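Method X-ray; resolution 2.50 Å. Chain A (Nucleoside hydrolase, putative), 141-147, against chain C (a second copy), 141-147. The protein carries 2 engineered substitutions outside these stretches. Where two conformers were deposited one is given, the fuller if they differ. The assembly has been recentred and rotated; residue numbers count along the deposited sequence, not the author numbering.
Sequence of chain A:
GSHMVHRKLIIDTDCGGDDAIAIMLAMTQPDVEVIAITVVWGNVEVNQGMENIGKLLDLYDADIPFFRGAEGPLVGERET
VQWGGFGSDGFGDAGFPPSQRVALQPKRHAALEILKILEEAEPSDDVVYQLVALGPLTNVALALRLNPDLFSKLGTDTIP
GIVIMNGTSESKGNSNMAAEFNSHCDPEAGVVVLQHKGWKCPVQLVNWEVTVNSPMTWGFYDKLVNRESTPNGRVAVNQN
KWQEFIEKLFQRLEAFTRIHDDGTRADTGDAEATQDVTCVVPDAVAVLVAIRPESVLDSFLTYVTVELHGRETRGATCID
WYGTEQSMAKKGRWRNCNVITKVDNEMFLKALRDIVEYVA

Chain A 141-147: ALALRLN
Chain C (141-147) ALALRLN

Two copies of the same last helical turns, residues 141-146 of chains A and C, meet through leucine side chains; the helix axes approach to 11.1 Å, and their N-to-C directions differ by 139° (signed crossing angle -139°). The nearest CA atoms are those of Leu142(A) and Leu142(C), 7.5 Å apart. Both backbones are helical, with phi from -56° to -80° and psi from -30° to -47°; Asn147(A) (-150°/84°) and Asn147(C) (-153°/76°) are the first residues to leave this region. Ala141(A) faces no partner, but its O accepts a hydrogen bond from Arg145(A) N at 3.0 Å. Leu142(A) starts sideways and its end turns inward, with chi1 -142° and chi2 33°, both between wells; Leu142(C) matches it at -143° and 31°. Leu142(A) CD1 thereby lies 3.9 Å from Leu142(C) CD1 and 3.7 Å from Arg145(C) CB, while Leu142(A) CG is 4.4 Å from Leu146(C) CD2. Ala143(A) points away, and Leu144(A) (m, t) is buried without touching the other stretch. Arg145(A) directs its CB toward chain C, 4.1 Å from Leu142(C) CD1; its m, m, m chain then leads away, so aliphatic carbon meets leucine while NE and NH2 hydrogen-bond elsewhere in the structure. Leu146(A) (m, t) starts sideways and ends nearer: its CD2 lies 4.2 Å from Leu142(C) CG, and its CD1 makes the closest contact, 3.4 Å from CD1 of Leu146(C), also m, t. Asn147(A) (chi1 t) stays clear of chain C; its N still donates a hydrogen bond to Ala143(A) O at 3.1 Å. The contact buries 323 Å² over both sides, with no hydrogen bond across it: branched apolar leucines suit this packing, where their methyls need no polar partner.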

ATOM      1  N   ALA A 141      21.224  -3.487  -8.373  1.00 61.00           N
ATOM      2  CA  ALA A 141      20.130  -4.463  -8.262  1.00 61.00           C
ATOM      3  C   ALA A 141      20.053  -5.361  -9.498  1.00 60.83           C
ATOM      4  O   ALA A 141      19.791  -6.565  -9.403  1.00 61.08           O
ATOM      5  CB  ALA A 141      18.794  -3.753  -8.067  1.00 61.10           C
ATOM      6  N   LEU A 142      20.274  -4.752 -10.654  1.00 60.46           N
ATOM      7  CA  LEU A 142      20.129  -5.407 -11.926  1.00 60.63           C
ATOM      8  C   LEU A 142      21.264  -6.438 -12.078  1.00 60.70           C
ATOM      9  O   LEU A 142      21.039  -7.582 -12.517  1.00 60.55           O
ATOM     10  CB  LEU A 142      20.222  -4.341 -13.009  1.00 60.73           C
ATOM     11  CG  LEU A 142      19.362  -4.372 -14.254  1.00 62.33           C
ATOM     12  CD1 LEU A 142      17.987  -4.972 -13.984  1.00 63.65           C
ATOM     13  CD2 LEU A 142      19.211  -2.952 -14.769  1.00 62.99           C
ATOM     14  N   ALA A 143      22.476  -6.033 -11.696  1.00 60.22           N
ATOM     15  CA  ALA A 143      23.614  -6.929 -11.696  1.00 60.30           C
ATOM     16  C   ALA A 143      23.387  -8.055 -10.659  1.00 60.58           C
ATOM     17  O   ALA A 143      23.646  -9.236 -10.958  1.00 60.41           O
ATOM     18  CB  ALA A 143      24.916  -6.147 -11.416  1.00 60.32           C
ATOM     19  N   LEU A 144      22.869  -7.706  -9.472  1.00 60.42           N
ATOM     20  CA  LEU A 144      22.565  -8.731  -8.447  1.00 61.04           C
ATOM     21  C   LEU A 144      21.567  -9.831  -8.887  1.00 61.34           C
ATOM     22  O   LEU A 144      21.764 -11.002  -8.536  1.00 61.05           O
ATOM     23  CB  LEU A 144      22.087  -8.107  -7.146  1.00 60.42           C
ATOM     24  CG  LEU A 144      23.189  -7.606  -6.216  1.00 61.85           C
ATOM     25  CD1 LEU A 144      22.624  -6.539  -5.293  1.00 62.38           C
ATOM     26  CD2 LEU A 144      23.875  -8.737  -5.395  1.00 62.34           C
ATOM     27  N   ARG A 145      20.502  -9.471  -9.628  1.00 61.28           N
ATOM     28  CA  ARG A 145      19.528 -10.498 -10.065  1.00 61.31           C
ATOM     29  C   ARG A 145      20.094 -11.354 -11.195  1.00 61.94           C
ATOM     30  O   ARG A 145      19.739 -12.519 -11.325  1.00 63.13           O
ATOM     31  CB  ARG A 145      18.160  -9.915 -10.479  1.00 61.26           C
ATOM     32  CG  ARG A 145      17.422  -9.084  -9.410  1.00 60.48           C
ATOM     33  CD  ARG A 145      17.102  -9.887  -8.106  1.00 60.83           C
ATOM     34  NE  ARG A 145      16.112 -10.939  -8.361  1.00 60.04           N
ATOM     35  CZ  ARG A 145      16.385 -12.227  -8.533  1.00 59.01           C
ATOM     36  NH1 ARG A 145      17.618 -12.690  -8.433  1.00 61.04           N
ATOM     37  NH2 ARG A 145      15.410 -13.070  -8.779  1.00 59.80           N
ATOM     38  N   LEU A 146      20.968 -10.794 -12.024  1.00 62.28           N
ATOM     39  CA  LEU A 146      21.592 -11.578 -13.083  1.00 63.02           C
ATOM     40  C   LEU A 146      22.625 -12.624 -12.616  1.00 63.17           C
ATOM     41  O   LEU A 146      22.617 -13.757 -13.099  1.00 63.40           O
ATOM     42  CB  LEU A 146      22.259 -10.664 -14.092  1.00 63.62           C
ATOM     43  CG  LEU A 146      21.331 -10.016 -15.093  1.00 64.95           C
ATOM     44  CD1 LEU A 146      22.161  -9.016 -15.809  1.00 65.73           C
ATOM     45  CD2 LEU A 146      20.797 -11.069 -16.059  1.00 64.81           C
ATOM     46  N   ASN A 147      23.522 -12.250 -11.707  1.00 62.96           N
ATOM     47  CA  ASN A 147      24.545 -13.170 -11.225  1.00 62.82           C
ATOM     48  C   ASN A 147      24.871 -12.783  -9.798  1.00 62.82           C
ATOM     49  O   ASN A 147      25.815 -12.002  -9.575  1.00 62.88           O
ATOM     50  CB  ASN A 147      25.787 -13.081 -12.113  1.00 62.67           C
ATOM     51  CG  ASN A 147      26.735 -14.273 -11.943  1.00 62.55           C
ATOM     52  OD1 ASN A 147      26.829 -14.875 -10.880  1.00 63.33           O
ATOM     53  ND2 ASN A 147      27.460 -14.590 -13.003  1.00 60.35           N
TER
ATOM     54  N   ALA C 141      11.475  -9.194 -18.147  1.00 61.43           N
ATOM     55  CA  ALA C 141      11.652  -7.872 -17.515  1.00 61.32           C
ATOM     56  C   ALA C 141      13.120  -7.556 -17.409  1.00 61.02           C
ATOM     57  O   ALA C 141      13.545  -6.422 -17.648  1.00 61.22           O
ATOM     58  CB  ALA C 141      11.023  -7.823 -16.135  1.00 60.87           C
ATOM     59  N   LEU C 142      13.885  -8.579 -17.055  1.00 60.77           N
ATOM     60  CA  LEU C 142      15.300  -8.450 -16.790  1.00 60.62           C
ATOM     61  C   LEU C 142      15.978  -8.135 -18.109  1.00 60.51           C
ATOM     62  O   LEU C 142      16.811  -7.253 -18.171  1.00 60.67           O
ATOM     63  CB  LEU C 142      15.794  -9.774 -16.238  1.00 60.73           C
ATOM     64  CG  LEU C 142      16.837  -9.873 -15.147  1.00 62.27           C
ATOM     65  CD1 LEU C 142      16.797  -8.693 -14.155  1.00 63.36           C
ATOM     66  CD2 LEU C 142      16.637 -11.206 -14.436  1.00 62.98           C
ATOM     67  N   ALA C 143      15.594  -8.841 -19.175  1.00 60.19           N
ATOM     68  CA  ALA C 143      16.096  -8.540 -20.508  1.00 60.40           C
ATOM     69  C   ALA C 143      15.722  -7.112 -20.952  1.00 60.46           C
ATOM     70  O   ALA C 143      16.569  -6.384 -21.435  1.00 60.88           O
ATOM     71  CB  ALA C 143      15.622  -9.588 -21.529  1.00 60.32           C
ATOM     72  N   LEU C 144      14.464  -6.727 -20.779  1.00 60.31           N
ATOM     73  CA  LEU C 144      14.005  -5.392 -21.089  1.00 60.86           C
ATOM     74  C   LEU C 144      14.780  -4.264 -20.386  1.00 61.21           C
ATOM     75  O   LEU C 144      15.076  -3.241 -21.025  1.00 61.25           O
ATOM     76  CB  LEU C 144      12.514  -5.274 -20.806  1.00 60.58           C
ATOM     77  CG  LEU C 144      11.617  -5.790 -21.905  1.00 61.53           C
ATOM     78  CD1 LEU C 144      10.316  -6.076 -21.303  1.00 62.36           C
ATOM     79  CD2 LEU C 144      11.455  -4.750 -23.001  1.00 62.16           C
ATOM     80  N   ARG C 145      15.115  -4.435 -19.091  1.00 61.27           N
ATOM     81  CA  ARG C 145      15.891  -3.452 -18.318  0.50 61.02           C
ATOM     82  C   ARG C 145      17.309  -3.306 -18.862  1.00 61.70           C
ATOM     83  O   ARG C 145      17.918  -2.232 -18.819  1.00 62.83           O
ATOM     84  CB  ARG C 145      15.991  -3.839 -16.839  0.50 60.80           C
ATOM     85  CG  ARG C 145      14.732  -3.732 -15.967  0.50 58.47           C
ATOM     86  CD  ARG C 145      13.910  -2.451 -16.180  0.50 55.34           C
ATOM     87  NE  ARG C 145      14.631  -1.200 -15.927  0.50 49.93           N
ATOM     88  CZ  ARG C 145      14.413  -0.088 -16.626  0.50 46.26           C
ATOM     89  NH1 ARG C 145      13.517  -0.123 -17.614  0.50 45.62           N
ATOM     90  NH2 ARG C 145      15.104   1.028 -16.384  0.50 39.11           N
ATOM     91  N   LEU C 146      17.859  -4.400 -19.354  1.00 62.00           N
ATOM     92  CA  LEU C 146      19.240  -4.362 -19.807  1.00 62.97           C
ATOM     93  C   LEU C 146      19.465  -3.768 -21.209  1.00 63.13           C
ATOM     94  O   LEU C 146      20.480  -3.115 -21.460  1.00 63.36           O
ATOM     95  CB  LEU C 146      19.852  -5.755 -19.740  1.00 63.66           C
ATOM     96  CG  LEU C 146      20.302  -6.307 -18.396  1.00 64.71           C
ATOM     97  CD1 LEU C 146      20.582  -7.769 -18.566  1.00 65.44           C
ATOM     98  CD2 LEU C 146      21.521  -5.553 -17.901  1.00 64.66           C
ATOM     99  N   ASN C 147      18.546  -4.024 -22.129  1.00 62.81           N
ATOM    100  CA  ASN C 147      18.673  -3.513 -23.481  1.00 62.93           C
ATOM    101  C   ASN C 147      17.291  -3.343 -24.122  1.00 63.11           C
ATOM    102  O   ASN C 147      16.886  -4.145 -24.977  1.00 63.34           O
ATOM    103  CB  ASN C 147      19.572  -4.423 -24.333  1.00 62.61           C
ATOM    104  CG  ASN C 147      20.081  -3.723 -25.590  1.00 62.68           C
ATOM    105  OD1 ASN C 147      19.363  -2.927 -26.210  1.00 63.56           O
ATOM    106  ND2 ASN C 147      21.302  -4.031 -25.984  1.00 60.12           N
TER